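PDB 5I0F: glycoside hydrolase family 31 from Trueperella pyogenes, which probably degrades cycloalternan, a cyclic glucose oligosaccharide, by cleaving its alpha-glycosidic bonds through a covalent glycosyl-enzyme intermediate. Local coordinates for residues E292-G296 / R633-V637; V456-D462 / L503-K509. All blocks are in the same frame, centred on the assembly; numbering follows the deposited sequence.

Interaction 1. Residues E292-G296 / R633-V637; sequences EWIFG and RPYLV
Residues 292-295 form one 3-10 turn, closed by Phe295 N to Glu292 O (3.1 Å). Residues 633-637 are helical, with Val637 N bonded to Arg633 O at 2.9 Å. The helix is kinked at Pro634 and Tyr635, whose N atoms make no bond to the turn before. The register pairs Glu292 with Val637 (CA-CA 6.3 Å) and Phe295 with Arg633 (CA-CA 6.4 Å).

The polar part centres on Arg633. Its chi1 and chi2 are t, and chi3 is m, which lays the guanidinium along the turn. NH1 of Arg633 donates to OE1 of Glu292 at 2.6 Å in a salt bridge. Arg633 NH2 also forms a salt bridge with Glu630. One guanidinium face lies against the backbone at Phe295 C and Gly296 N. Gly296 CA is 3.4 Å from Arg633 NH2, and a beta carbon there would clash. A water joins Phe295 O (2.8 Å) to Arg633 NE (3.0 Å).

The apolar part centres on Phe295, chi1 m. Leu636 CB sits over the face of the Phe295 ring, 4.0 Å from its centroid, a CH-pi contact. Val637 CG2 lies 4.0 Å from Phe295 CD2 and 3.7 Å from Glu292 CB.

This is packing on the TIM barrel. The turn leads into the first barrel strand, 297-300, and rests on helix 617-646, later in the chain than the eighth, 587-590. Arg629 of that helix also bonds Phe295 O, and the Trp293 side chain touches Val512.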
loop_
_atom_site.group_PDB
_atom_site.type_symbol
_atom_site.label_atom_id
_atom_site.label_comp_id
_atom_site.label_asym_id
_atom_site.label_seq_id
_atom_site.Cartn_x
_atom_site.Cartn_y
_atom_site.Cartn_z
ATOM N N GLU A 292 -23.512 -6.609 5.140
ATOM C CA GLU A 292 -24.009 -6.114 3.831
ATOM C C GLU A 292 -23.840 -4.607 3.617
ATOM O O GLU A 292 -23.724 -4.149 2.475
ATOM C CB GLU A 292 -25.471 -6.512 3.575
ATOM C CG GLU A 292 -26.512 -6.037 4.596
ATOM C CD GLU A 292 -26.892 -4.558 4.489
ATOM O OE1 GLU A 292 -27.035 -4.065 3.334
ATOM O OE2 GLU A 292 -27.081 -3.884 5.556
ATOM N N TRP A 293 -23.820 -3.835 4.703
ATOM C CA TRP A 293 -23.706 -2.370 4.578
ATOM C C TRP A 293 -22.388 -1.886 3.969
ATOM O O TRP A 293 -22.334 -0.739 3.517
ATOM C CB TRP A 293 -23.991 -1.631 5.903
ATOM C CG TRP A 293 -23.181 -2.057 7.145
ATOM C CD1 TRP A 293 -23.607 -2.900 8.139
ATOM C CD2 TRP A 293 -21.869 -1.621 7.529
ATOM N NE1 TRP A 293 -22.638 -3.018 9.107
ATOM C CE2 TRP A 293 -21.556 -2.264 8.752
ATOM C CE3 TRP A 293 -20.927 -0.751 6.966
ATOM C CZ2 TRP A 293 -20.354 -2.052 9.422
ATOM C CZ3 TRP A 293 -19.715 -0.543 7.646
ATOM C CH2 TRP A 293 -19.443 -1.201 8.856
ATOM N N ILE A 294 -21.349 -2.728 3.910
ATOM C CA ILE A 294 -20.125 -2.326 3.206
ATOM C C ILE A 294 -20.335 -2.092 1.702
ATOM O O ILE A 294 -19.525 -1.418 1.075
ATOM C CB ILE A 294 -18.908 -3.253 3.442
ATOM C CG1 ILE A 294 -19.101 -4.639 2.838
ATOM C CG2 ILE A 294 -18.572 -3.329 4.935
ATOM C CD1 ILE A 294 -17.821 -5.374 2.547
ATOM N N PHE A 295 -21.443 -2.597 1.144
ATOM C CA PHE A 295 -21.691 -2.532 -0.290
ATOM C C PHE A 295 -22.485 -1.337 -0.780
ATOM O O PHE A 295 -22.696 -1.202 -1.996
ATOM C CB PHE A 295 -22.345 -3.829 -0.758
ATOM C CG PHE A 295 -21.446 -5.018 -0.635
ATOM C CD1 PHE A 295 -20.257 -5.071 -1.341
ATOM C CD2 PHE A 295 -21.797 -6.087 0.149
ATOM C CE1 PHE A 295 -19.422 -6.174 -1.235
ATOM C CE2 PHE A 295 -20.966 -7.202 0.259
ATOM C CZ PHE A 295 -19.778 -7.234 -0.424
ATOM N N GLY A 296 -22.931 -0.466 0.129
ATOM C CA GLY A 296 -23.546 0.804 -0.293
ATOM C C GLY A 296 -22.485 1.857 -0.621
ATOM O O GLY A 296 -21.294 1.594 -0.547
ATOM N N ARG A 633 -26.992 -4.751 -4.614
ATOM C CA ARG A 633 -26.599 -5.234 -3.282
ATOM C C ARG A 633 -26.796 -6.745 -3.078
ATOM O O ARG A 633 -25.872 -7.396 -2.606
ATOM C CB ARG A 633 -27.271 -4.486 -2.127
ATOM C CG ARG A 633 -26.543 -4.821 -0.823
ATOM C CD ARG A 633 -26.663 -3.834 0.311
ATOM N NE ARG A 633 -26.657 -2.408 -0.045
ATOM C CZ ARG A 633 -26.644 -1.441 0.874
ATOM N NH1 ARG A 633 -26.584 -1.753 2.169
ATOM N NH2 ARG A 633 -26.687 -0.157 0.510
ATOM N N PRO A 634 -27.986 -7.291 -3.421
ATOM C CA PRO A 634 -28.185 -8.737 -3.227
ATOM C C PRO A 634 -27.194 -9.577 -4.037
ATOM O O PRO A 634 -26.748 -10.605 -3.559
ATOM C CB PRO A 634 -29.613 -9.005 -3.697
ATOM C CG PRO A 634 -30.218 -7.673 -4.005
ATOM C CD PRO A 634 -29.203 -6.604 -3.900
ATOM N N TYR A 635 -26.857 -9.132 -5.241
ATOM C CA TYR A 635 -25.850 -9.792 -6.072
ATOM C C TYR A 635 -24.449 -9.744 -5.421
ATOM O O TYR A 635 -23.745 -10.755 -5.387
ATOM C CB TYR A 635 -25.804 -9.144 -7.466
ATOM C CG TYR A 635 -24.826 -9.811 -8.411
ATOM C CD1 TYR A 635 -25.124 -11.046 -9.015
ATOM C CD2 TYR A 635 -23.593 -9.218 -8.700
ATOM C CE1 TYR A 635 -24.222 -11.664 -9.875
ATOM C CE2 TYR A 635 -22.695 -9.825 -9.565
ATOM C CZ TYR A 635 -23.001 -11.048 -10.140
ATOM O OH TYR A 635 -22.073 -11.626 -10.971
ATOM N N LEU A 636 -24.052 -8.572 -4.944
ATOM C CA LEU A 636 -22.752 -8.414 -4.291
ATOM C C LEU A 636 -22.659 -9.302 -3.040
ATOM O O LEU A 636 -21.641 -9.963 -2.815
ATOM C CB LEU A 636 -22.501 -6.956 -3.909
ATOM C CG LEU A 636 -22.274 -5.966 -5.048
ATOM C CD1 LEU A 636 -22.380 -4.525 -4.581
ATOM C CD2 LEU A 636 -20.911 -6.197 -5.681
ATOM N N VAL A 637 -23.721 -9.309 -2.238
ATOM C CA VAL A 637 -23.764 -10.136 -1.031
ATOM C C VAL A 637 -23.651 -11.636 -1.385
ATOM O O VAL A 637 -22.835 -12.357 -0.777
ATOM C CB VAL A 637 -25.040 -9.864 -0.194
ATOM C CG1 VAL A 637 -25.244 -10.917 0.893
ATOM C CG2 VAL A 637 -24.980 -8.494 0.450
HETATM O O HOH W 1 -25.259 -2.142 -2.703
#

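Interaction 2. Residues V456-D462 / L503-K509; sequences VEDLDID and LLRSAGK
Val456, chi1 t, packs into the end of helix 485-506: its CG1 is 3.5 Å from Ala507 CB and 3.4 Å from Lys509 CD, and its CG2 is 4.0 Å from Leu504 CD2 and 4.3 Å from Leu503 CD2. The register sets Glu457 beside Ala507 (CA-CA 6.2 Å) and Asp462 beside Lys509 (CA-CA 7.1 Å). Residues 503-506 are helical. A Schellman motif ends this helix, with Lys509 N to Leu504 O at 3.0 Å and Gly508 N to Arg505 O at 3.2 Å; Gly508 is C-prime, phi 80°. In the TIM barrel, this turn leads to strand 513-515. Val456 and Glu457 lie on helix 453-457, and the loop after it, with positive phi at Asp460 (75°), leads to the neighbouring parallel strand 463-466. Lys509, chi1 m, chi2 and chi3 t, chi4 about -91°, reaches across to this loop. Lys509 NZ meets Asp460 OD1 at 2.9 Å and Asp462 OD1 at 3.5 Å in a salt-bridge network, plus a weak hydrogen bond to Ile461 O at 3.1 Å. Asp462 OD2 bonds His378 and Val384 N.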
loop_
_atom_site.group_PDB
_atom_site.type_symbol
_atom_site.label_atom_id
_atom_site.label_comp_id
_atom_site.label_asym_id
_atom_site.label_seq_id
_atom_site.Cartn_x
_atom_site.Cartn_y
_atom_site.Cartn_z
ATOM N N VAL A 456 -15.366 2.673 20.178
ATOM C CA VAL A 456 -16.205 1.573 19.746
ATOM C C VAL A 456 -17.253 1.249 20.830
ATOM O O VAL A 456 -18.432 1.145 20.520
ATOM C CB VAL A 456 -15.381 0.328 19.387
ATOM C CG1 VAL A 456 -16.281 -0.757 18.863
ATOM C CG2 VAL A 456 -14.354 0.649 18.293
ATOM N N GLU A 457 -16.831 1.096 22.081
ATOM C CA GLU A 457 -17.734 0.612 23.134
ATOM C C GLU A 457 -18.704 1.668 23.642
ATOM O O GLU A 457 -19.843 1.329 23.939
ATOM C CB GLU A 457 -16.957 -0.007 24.302
ATOM C CG GLU A 457 -16.249 -1.281 23.895
ATOM C CD GLU A 457 -15.664 -2.055 25.053
ATOM O OE1 GLU A 457 -15.601 -1.535 26.206
ATOM O OE2 GLU A 457 -15.248 -3.192 24.790
ATOM N N ASP A 458 -18.251 2.922 23.748
ATOM C CA ASP A 458 -19.048 4.014 24.303
ATOM C C ASP A 458 -19.677 4.860 23.188
ATOM O O ASP A 458 -20.876 5.078 23.218
ATOM C CB ASP A 458 -18.228 4.857 25.309
ATOM C CG ASP A 458 -17.645 4.011 26.453
ATOM O OD1 ASP A 458 -18.222 2.929 26.711
ATOM O OD2 ASP A 458 -16.625 4.388 27.103
ATOM N N LEU A 459 -18.901 5.308 22.210
ATOM C CA LEU A 459 -19.446 6.123 21.110
ATOM C C LEU A 459 -20.120 5.327 19.974
ATOM O O LEU A 459 -20.911 5.893 19.215
ATOM C CB LEU A 459 -18.365 7.043 20.554
ATOM C CG LEU A 459 -17.855 8.106 21.521
ATOM C CD1 LEU A 459 -16.851 9.015 20.807
ATOM C CD2 LEU A 459 -18.981 8.928 22.111
ATOM N N ASP A 460 -19.816 4.030 19.879
ATOM C CA ASP A 460 -20.488 3.085 18.986
ATOM C C ASP A 460 -20.083 3.239 17.510
ATOM O O ASP A 460 -20.878 2.960 16.630
ATOM C CB ASP A 460 -22.018 3.136 19.170
ATOM C CG ASP A 460 -22.731 1.868 18.685
ATOM O OD1 ASP A 460 -22.154 0.754 18.769
ATOM O OD2 ASP A 460 -23.889 1.999 18.220
ATOM N N ILE A 461 -18.841 3.634 17.232
ATOM C CA ILE A 461 -18.378 3.633 15.848
ATOM C C ILE A 461 -18.275 2.206 15.296
ATOM O O ILE A 461 -18.225 1.219 16.043
ATOM C CB ILE A 461 -17.050 4.384 15.630
ATOM C CG1 ILE A 461 -15.870 3.652 16.212
ATOM C CG2 ILE A 461 -17.108 5.814 16.162
ATOM C CD1 ILE A 461 -14.568 4.199 15.687
ATOM N N ASP A 462 -18.247 2.110 13.967
ATOM C CA ASP A 462 -18.410 0.846 13.272
ATOM C C ASP A 462 -17.135 0.331 12.601
ATOM O O ASP A 462 -17.129 -0.762 12.028
ATOM C CB ASP A 462 -19.486 1.017 12.218
ATOM C CG ASP A 462 -20.785 1.477 12.816
ATOM O OD1 ASP A 462 -21.389 0.653 13.494
ATOM O OD2 ASP A 462 -21.191 2.652 12.609
ATOM N N LEU A 503 -9.818 -5.404 17.949
ATOM C CA LEU A 503 -10.561 -4.460 18.797
ATOM C C LEU A 503 -12.052 -4.523 18.501
ATOM O O LEU A 503 -12.863 -4.690 19.402
ATOM C CB LEU A 503 -10.033 -3.021 18.642
ATOM C CG LEU A 503 -10.836 -1.936 19.363
ATOM C CD1 LEU A 503 -10.841 -2.207 20.867
ATOM C CD2 LEU A 503 -10.315 -0.546 19.020
ATOM N N LEU A 504 -12.392 -4.433 17.218
ATOM C CA LEU A 504 -13.785 -4.461 16.797
ATOM C C LEU A 504 -14.502 -5.768 17.161
ATOM O O LEU A 504 -15.586 -5.742 17.739
ATOM C CB LEU A 504 -13.871 -4.202 15.308
ATOM C CG LEU A 504 -13.536 -2.743 14.913
ATOM C CD1 LEU A 504 -13.139 -2.676 13.452
ATOM C CD2 LEU A 504 -14.693 -1.802 15.184
ATOM N N ARG A 505 -13.870 -6.890 16.843
ATOM C CA ARG A 505 -14.369 -8.206 17.234
ATOM C C ARG A 505 -14.608 -8.295 18.730
ATOM O O ARG A 505 -15.633 -8.834 19.130
ATOM C CB ARG A 505 -13.405 -9.331 16.829
ATOM C CG ARG A 505 -13.311 -9.619 15.344
ATOM C CD ARG A 505 -12.260 -10.693 15.111
ATOM N NE ARG A 505 -11.968 -10.848 13.693
ATOM C CZ ARG A 505 -10.925 -10.327 13.032
ATOM N NH1 ARG A 505 -9.970 -9.595 13.628
ATOM N NH2 ARG A 505 -10.823 -10.569 11.720
ATOM N N SER A 506 -13.674 -7.777 19.543
ATOM C CA SER A 506 -13.806 -7.832 21.017
ATOM C C SER A 506 -14.964 -7.005 21.547
ATOM O O SER A 506 -15.455 -7.264 22.644
ATOM C CB SER A 506 -12.497 -7.417 21.743
ATOM O OG SER A 506 -12.287 -6.014 21.702
ATOM N N ALA A 507 -15.387 -6.004 20.769
ATOM C CA ALA A 507 -16.481 -5.141 21.114
ATOM C C ALA A 507 -17.801 -5.532 20.444
ATOM O O ALA A 507 -18.719 -4.707 20.397
ATOM C CB ALA A 507 -16.116 -3.703 20.735
ATOM N N GLY A 508 -17.914 -6.753 19.919
ATOM C CA GLY A 508 -19.170 -7.217 19.343
ATOM C C GLY A 508 -19.467 -6.742 17.931
ATOM O O GLY A 508 -20.614 -6.793 17.499
ATOM N N LYS A 509 -18.443 -6.334 17.181
ATOM C CA LYS A 509 -18.646 -5.778 15.854
ATOM C C LYS A 509 -17.871 -6.535 14.769
ATOM O O LYS A 509 -16.905 -7.236 15.064
ATOM C CB LYS A 509 -18.241 -4.298 15.878
ATOM C CG LYS A 509 -19.186 -3.465 16.726
ATOM C CD LYS A 509 -18.694 -2.053 16.813
ATOM C CE LYS A 509 -19.649 -1.167 17.601
ATOM N NZ LYS A 509 -20.632 -0.559 16.685
#

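From the N terminus, the chain passes the beta-rich domains and reaches 292-296 just before barrel strand 297-300. It then builds the next strands and arrives at 456-462, which leads into strand 463-466. Interaction 2 closes a loop of 40 residues, ending at 503-509 before strand 513-515. The chain completes the barrel and runs into helix 617-646, where interaction 1 closes a loop of 336 residues. Interaction 2 is thus nested inside interaction 1. One joins the start and end of the barrel; the other joins the approaches to its fourth and fifth strands. Their centres lie about 21 Å apart, yet they touch where Trp293 CH2 packs 4.0 Å from Asp462 O.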